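Local coordinates for protein rubisco operon transcriptional regulator (Synechocystis sp., PDB 5Y2W) that acts as a LysR-type transcriptional repressor that binds 2-phosphoglycolate in its regulatory domain and probably links carbon and nitrogen signalling, at residues L13-I18 with I39-K44; D60-V65 with W187-L192. All coordinates share one frame; numbering follows the deposited sequence.

Contact 1 of 2, residues L13-I18 with I39-K44. With PGA (2-phosphoglycolic acid), chain B.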
loop_
_atom_site.group_PDB
_atom_site.type_symbol
_atom_site.label_atom_id
_atom_site.label_comp_id
_atom_site.label_asym_id
_atom_site.label_seq_id
_atom_site.Cartn_x
_atom_site.Cartn_y
_atom_site.Cartn_z
ATOM N N LEU A 13 4.659 -1.007 -21.078
ATOM C CA LEU A 13 5.605 -0.276 -20.206
ATOM C C LEU A 13 5.559 -0.869 -18.800
ATOM O O LEU A 13 4.480 -0.977 -18.232
ATOM C CB LEU A 13 5.200 1.184 -20.125
ATOM C CG LEU A 13 5.971 2.033 -19.105
ATOM C CD1 LEU A 13 7.466 2.162 -19.437
ATOM C CD2 LEU A 13 5.285 3.385 -19.050
ATOM N N ARG A 14 6.710 -1.278 -18.266
ATOM C CA ARG A 14 6.825 -1.873 -16.926
ATOM C C ARG A 14 7.522 -0.884 -15.979
ATOM O O ARG A 14 8.726 -0.617 -16.114
ATOM C CB ARG A 14 7.650 -3.154 -16.935
ATOM C CG ARG A 14 6.903 -4.371 -17.434
ATOM C CD ARG A 14 7.855 -5.519 -17.696
ATOM N NE ARG A 14 7.440 -6.246 -18.891
ATOM C CZ ARG A 14 7.552 -5.789 -20.146
ATOM N NH1 ARG A 14 7.112 -6.546 -21.154
ATOM N NH2 ARG A 14 8.086 -4.584 -20.409
ATOM N N LEU A 15 6.751 -0.370 -15.024
ATOM C CA LEU A 15 7.254 0.559 -14.015
ATOM C C LEU A 15 7.300 -0.111 -12.670
ATOM O O LEU A 15 6.289 -0.726 -12.207
ATOM C CB LEU A 15 6.335 1.776 -13.903
ATOM C CG LEU A 15 6.059 2.473 -15.227
ATOM C CD1 LEU A 15 4.915 3.449 -15.079
ATOM C CD2 LEU A 15 7.313 3.166 -15.736
ATOM N N ALA A 16 8.430 0.041 -12.004
ATOM C CA ALA A 16 8.456 -0.250 -10.586
ATOM C C ALA A 16 8.726 1.052 -9.820
ATOM O O ALA A 16 9.630 1.831 -10.182
ATOM C CB ALA A 16 9.433 -1.364 -10.242
ATOM N N VAL A 17 7.891 1.296 -8.796
ATOM C CA VAL A 17 7.964 2.502 -8.004
ATOM C C VAL A 17 8.048 2.222 -6.494
ATOM O O VAL A 17 7.517 1.225 -5.962
ATOM C CB VAL A 17 6.840 3.531 -8.346
ATOM C CG1 VAL A 17 6.730 3.750 -9.839
ATOM C CG2 VAL A 17 5.484 3.164 -7.755
ATOM N N ILE A 18 8.703 3.135 -5.792
ATOM C CA ILE A 18 8.696 3.074 -4.331
ATOM C C ILE A 18 7.303 3.394 -3.760
ATOM O O ILE A 18 6.479 4.020 -4.415
ATOM C CB ILE A 18 9.764 3.977 -3.734
ATOM C CG1 ILE A 18 9.621 5.393 -4.298
ATOM C CG2 ILE A 18 11.135 3.351 -3.966
ATOM C CD1 ILE A 18 10.288 6.427 -3.462
ATOM N N ILE A 39 -0.813 1.730 -25.532
ATOM C CA ILE A 39 0.165 1.353 -24.526
ATOM C C ILE A 39 -0.449 0.734 -23.255
ATOM O O ILE A 39 -1.288 1.328 -22.558
ATOM C CB ILE A 39 1.085 2.543 -24.167
ATOM C CG1 ILE A 39 1.687 3.150 -25.439
ATOM C CG2 ILE A 39 2.204 2.106 -23.231
ATOM C CD1 ILE A 39 2.316 2.132 -26.372
ATOM N N GLU A 40 0.003 -0.476 -22.969
ATOM C CA GLU A 40 -0.308 -1.146 -21.732
ATOM C C GLU A 40 0.781 -0.824 -20.688
ATOM O O GLU A 40 1.971 -0.700 -21.021
ATOM C CB GLU A 40 -0.436 -2.651 -21.992
ATOM C CG GLU A 40 -1.479 -2.961 -23.055
ATOM C CD GLU A 40 -1.745 -4.433 -23.190
ATOM O OE1 GLU A 40 -0.938 -5.239 -22.711
ATOM O OE2 GLU A 40 -2.773 -4.795 -23.776
ATOM N N VAL A 41 0.362 -0.652 -19.431
ATOM C CA VAL A 41 1.279 -0.307 -18.363
ATOM C C VAL A 41 1.047 -1.256 -17.234
ATOM O O VAL A 41 -0.108 -1.441 -16.817
ATOM C CB VAL A 41 1.070 1.110 -17.845
ATOM C CG1 VAL A 41 2.085 1.414 -16.742
ATOM C CG2 VAL A 41 1.160 2.120 -18.971
ATOM N N SER A 42 2.140 -1.864 -16.771
ATOM C CA SER A 42 2.131 -2.716 -15.621
ATOM C C SER A 42 2.959 -2.021 -14.532
ATOM O O SER A 42 4.130 -1.700 -14.727
ATOM C CB SER A 42 2.720 -4.064 -15.970
ATOM O OG SER A 42 2.573 -4.915 -14.873
ATOM N N LEU A 43 2.361 -1.780 -13.375
ATOM C CA LEU A 43 3.046 -1.051 -12.301
ATOM C C LEU A 43 3.222 -1.901 -11.064
ATOM O O LEU A 43 2.262 -2.443 -10.504
ATOM C CB LEU A 43 2.235 0.179 -11.923
ATOM C CG LEU A 43 2.713 0.965 -10.689
ATOM C CD1 LEU A 43 3.810 1.947 -11.095
ATOM C CD2 LEU A 43 1.543 1.711 -10.023
ATOM N N LYS A 44 4.439 -1.927 -10.591
ATOM C CA LYS A 44 4.743 -2.653 -9.397
ATOM C C LYS A 44 5.066 -1.612 -8.325
ATOM O O LYS A 44 5.656 -0.565 -8.596
ATOM C CB LYS A 44 5.908 -3.598 -9.642
ATOM C CG LYS A 44 6.231 -4.570 -8.525
ATOM C CD LYS A 44 5.272 -5.762 -8.544
ATOM C CE LYS A 44 5.453 -6.634 -7.295
ATOM N NZ LYS A 44 4.473 -7.761 -7.202
HETATM P P PGA B . 10.356 3.138 0.980
HETATM O O1P PGA B . 10.608 4.433 0.048
HETATM O O2P PGA B . 9.080 2.528 0.501
HETATM O O3P PGA B . 10.321 3.707 2.408
HETATM O O4P PGA B . 11.444 2.205 0.598
HETATM C C2 PGA B . 9.719 5.504 -0.185
HETATM C C1 PGA B . 10.412 6.861 -0.154
HETATM O O1 PGA B . 9.723 7.912 -0.345
HETATM O O2 PGA B . 11.642 6.877 0.059
#

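Contact 2 of 2, residues D60-V65 with W187-L192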
loop_
_atom_site.group_PDB
_atom_site.type_symbol
_atom_site.label_atom_id
_atom_site.label_comp_id
_atom_site.label_asym_id
_atom_site.label_seq_id
_atom_site.Cartn_x
_atom_site.Cartn_y
_atom_site.Cartn_z
ATOM N N ASP A 60 12.267 -4.417 -15.017
ATOM C CA ASP A 60 11.409 -3.334 -15.482
ATOM C C ASP A 60 12.146 -2.421 -16.428
ATOM O O ASP A 60 13.380 -2.431 -16.508
ATOM C CB ASP A 60 10.934 -2.526 -14.247
ATOM C CG ASP A 60 10.211 -3.407 -13.222
ATOM O OD1 ASP A 60 9.074 -3.792 -13.520
ATOM O OD2 ASP A 60 10.799 -3.758 -12.170
ATOM N N ASP A 61 11.366 -1.600 -17.102
ATOM C CA ASP A 61 11.878 -0.541 -17.931
ATOM C C ASP A 61 12.432 0.619 -17.110
ATOM O O ASP A 61 13.561 1.070 -17.311
ATOM C CB ASP A 61 10.730 -0.056 -18.811
ATOM C CG ASP A 61 10.237 -1.150 -19.742
ATOM O OD1 ASP A 61 11.098 -1.768 -20.397
ATOM O OD2 ASP A 61 9.025 -1.444 -19.786
ATOM N N LEU A 62 11.616 1.093 -16.170
ATOM C CA LEU A 62 11.984 2.210 -15.336
ATOM C C LEU A 62 11.661 1.989 -13.855
ATOM O O LEU A 62 10.746 1.246 -13.486
ATOM C CB LEU A 62 11.294 3.466 -15.831
ATOM C CG LEU A 62 11.712 4.026 -17.198
ATOM C CD1 LEU A 62 10.727 5.141 -17.575
ATOM C CD2 LEU A 62 13.168 4.530 -17.241
ATOM N N TYR A 63 12.433 2.682 -13.030
ATOM C CA TYR A 63 12.350 2.576 -11.609
ATOM C C TYR A 63 12.238 3.991 -11.061
ATOM O O TYR A 63 12.941 4.920 -11.489
ATOM C CB TYR A 63 13.587 1.888 -11.081
ATOM C CG TYR A 63 13.844 0.509 -11.688
ATOM C CD1 TYR A 63 14.600 0.361 -12.869
ATOM C CD2 TYR A 63 13.338 -0.644 -11.088
ATOM C CE1 TYR A 63 14.799 -0.890 -13.434
ATOM C CE2 TYR A 63 13.564 -1.892 -11.637
ATOM C CZ TYR A 63 14.276 -2.002 -12.821
ATOM O OH TYR A 63 14.518 -3.231 -13.341
ATOM N N ILE A 64 11.344 4.155 -10.099
ATOM C CA ILE A 64 11.291 5.374 -9.312
ATOM C C ILE A 64 11.730 5.116 -7.871
ATOM O O ILE A 64 11.175 4.268 -7.108
ATOM C CB ILE A 64 9.908 5.960 -9.406
ATOM C CG1 ILE A 64 9.655 6.212 -10.901
ATOM C CG2 ILE A 64 9.782 7.208 -8.520
ATOM C CD1 ILE A 64 8.653 7.297 -11.225
ATOM N N VAL A 65 12.786 5.837 -7.525
ATOM C CA VAL A 65 13.481 5.678 -6.270
ATOM C C VAL A 65 13.829 7.070 -5.725
ATOM O O VAL A 65 13.857 8.036 -6.486
ATOM C CB VAL A 65 14.743 4.874 -6.458
ATOM C CG1 VAL A 65 14.375 3.522 -7.038
ATOM C CG2 VAL A 65 15.751 5.628 -7.346
ATOM N N TRP A 187 12.442 12.274 -5.622
ATOM C CA TRP A 187 12.154 11.150 -6.480
ATOM C C TRP A 187 12.986 11.214 -7.777
ATOM O O TRP A 187 13.024 12.228 -8.457
ATOM C CB TRP A 187 10.667 11.139 -6.845
ATOM C CG TRP A 187 9.729 10.634 -5.796
ATOM C CD1 TRP A 187 10.015 9.847 -4.718
ATOM C CD2 TRP A 187 8.335 10.852 -5.768
ATOM N NE1 TRP A 187 8.870 9.569 -4.015
ATOM C CE2 TRP A 187 7.825 10.168 -4.642
ATOM C CE3 TRP A 187 7.440 11.516 -6.625
ATOM C CZ2 TRP A 187 6.492 10.175 -4.316
ATOM C CZ3 TRP A 187 6.123 11.544 -6.279
ATOM C CH2 TRP A 187 5.653 10.836 -5.141
ATOM N N TYR A 188 13.593 10.093 -8.127
ATOM C CA TYR A 188 14.355 9.961 -9.337
ATOM C C TYR A 188 13.719 8.936 -10.212
ATOM O O TYR A 188 13.233 7.918 -9.717
ATOM C CB TYR A 188 15.749 9.459 -9.037
ATOM C CG TYR A 188 16.622 10.381 -8.220
ATOM C CD1 TYR A 188 17.270 11.470 -8.802
ATOM C CD2 TYR A 188 16.835 10.130 -6.858
ATOM C CE1 TYR A 188 18.106 12.290 -8.052
ATOM C CE2 TYR A 188 17.643 10.942 -6.107
ATOM C CZ TYR A 188 18.290 12.014 -6.707
ATOM O OH TYR A 188 19.089 12.772 -5.907
ATOM N N VAL A 189 13.725 9.191 -11.516
ATOM C CA VAL A 189 13.400 8.151 -12.486
ATOM C C VAL A 189 14.715 7.628 -13.113
ATOM O O VAL A 189 15.568 8.380 -13.591
ATOM C CB VAL A 189 12.382 8.600 -13.537
ATOM C CG1 VAL A 189 12.831 9.874 -14.209
ATOM C CG2 VAL A 189 12.158 7.497 -14.572
ATOM N N ALA A 190 14.851 6.316 -13.030
ATOM C CA ALA A 190 16.089 5.632 -13.224
ATOM C C ALA A 190 15.880 4.468 -14.183
ATOM O O ALA A 190 14.761 3.989 -14.335
ATOM C CB ALA A 190 16.628 5.124 -11.890
ATOM N N ASN A 191 16.970 4.085 -14.841
ATOM C CA ASN A 191 17.073 2.856 -15.617
ATOM C C ASN A 191 18.488 2.306 -15.488
ATOM O O ASN A 191 19.424 3.029 -15.094
ATOM C CB ASN A 191 16.767 3.118 -17.071
ATOM C CG ASN A 191 17.758 4.078 -17.707
ATOM O OD1 ASN A 191 18.728 3.661 -18.317
ATOM N ND2 ASN A 191 17.508 5.352 -17.578
ATOM N N LEU A 192 18.633 1.016 -15.740
ATOM C CA LEU A 192 19.953 0.346 -15.654
ATOM C C LEU A 192 20.928 1.116 -16.563
ATOM O O LEU A 192 20.562 1.477 -17.695
ATOM C CB LEU A 192 19.844 -1.149 -16.048
ATOM C CG LEU A 192 19.026 -2.089 -15.103
ATOM C CD1 LEU A 192 19.144 -3.577 -15.410
ATOM C CD2 LEU A 192 19.388 -1.892 -13.635
#

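Contact 1 of 2, residues L13-I18 with I39-K44
The beta-alpha-beta unit of strand 11-18, helix 24-35 and strand 39-46 belongs to the LysR effector-binding domain, and L13, L15 and V17 pair with its second strand. The two strands run parallel, 22° apart. Five backbone hydrogen bonds zip them, the first from L13 N to E40 O (2.7 Å), the last from V17 N to K44 O (2.9 Å). L15 uses both backbone groups on this strand: its N reaches S42 O and its O takes K44 N. One sheet face carries L13, L15, V41 and L43, and F204 of helix 199-211 packs on L13 and L15. L43 has CG anti to the backbone N (chi1 172°). Its CD1 touches two side chains, L15 CB at 3.8 Å and V17 CG1 at 3.7 Å. The V17 and L43 side chains cross at about a right angle. L15 CD1 meets V41 CG1 at 3.9 Å. The other face carries R14, A16, S42 and K44 and is more polar. V41, S42 and L43 pair with a parallel strand of the second subunit, which carries the sheet across the interface. At the end of strand 11-18, I18 CD1 lies 3.3 Å from C1 of the bound 2-phosphoglycolate.

Contact 2 of 2, residues D60-V65 with W187-L192
L62 lies against V189, A190 and N191 of the antiparallel neighbour strand. Its CB is 3.8 Å from A190 O. CG stands beside the backbone N, anti to the carbonyl carbon (chi1 -67°), and the two methyls part from there. CD2 drops to 3.4 Å from A190 O and also touches N191 CB, the two side chains lying side by side. CD1 goes to V189 CG2 at 4.1 Å. An alanine here would take away both methyls and would probably leave a gap beside V189 CG2 and N191 CB. Helix 199-211 packs on L62 and V189 through T201, L205 and M209. In the periplasmic-binding-protein-like fold of this domain, strand 62-65 is the middle strand of a mixed five-stranded sheet. Y63 and A190 exchange two backbone hydrogen bonds, as do V65 and Y188; Y188 N to V65 O is 2.6 Å. V65 CG2 meets Y188 CB at 4.2 Å, and the Y188 ring turns its edge to V65 O. The side chain of W187 comes within about 4 Å of the bound 2-phosphoglycolate. The Y63 OH turns back within its own segment and accepts a hydrogen bond from D60 N at 3.0 Å.

How the contacts relate
Both contacts are buried and belong to one five-stranded sheet. Contact 1 joins an outermost strand of the sheet within this chain, 39-46, to strand 11-18; contact 2 joins the middle strand to strand 186-192. Strands 11-18 and 62-65 are neighbours, and A16 bridges the two contacts with probable hydrogen bonds to L62 and I64. Contact 1 is parallel and local in sequence, and meets the second subunit. Contact 2 is antiparallel, ties distant parts of the chain, and touches no other protein chain of the assembly. The apolar face of contact 1 is aliphatic and its other face more polar and partly exposed; contact 2 adds aromatic rings. Both approach the ligand at one end, through I18 and W187.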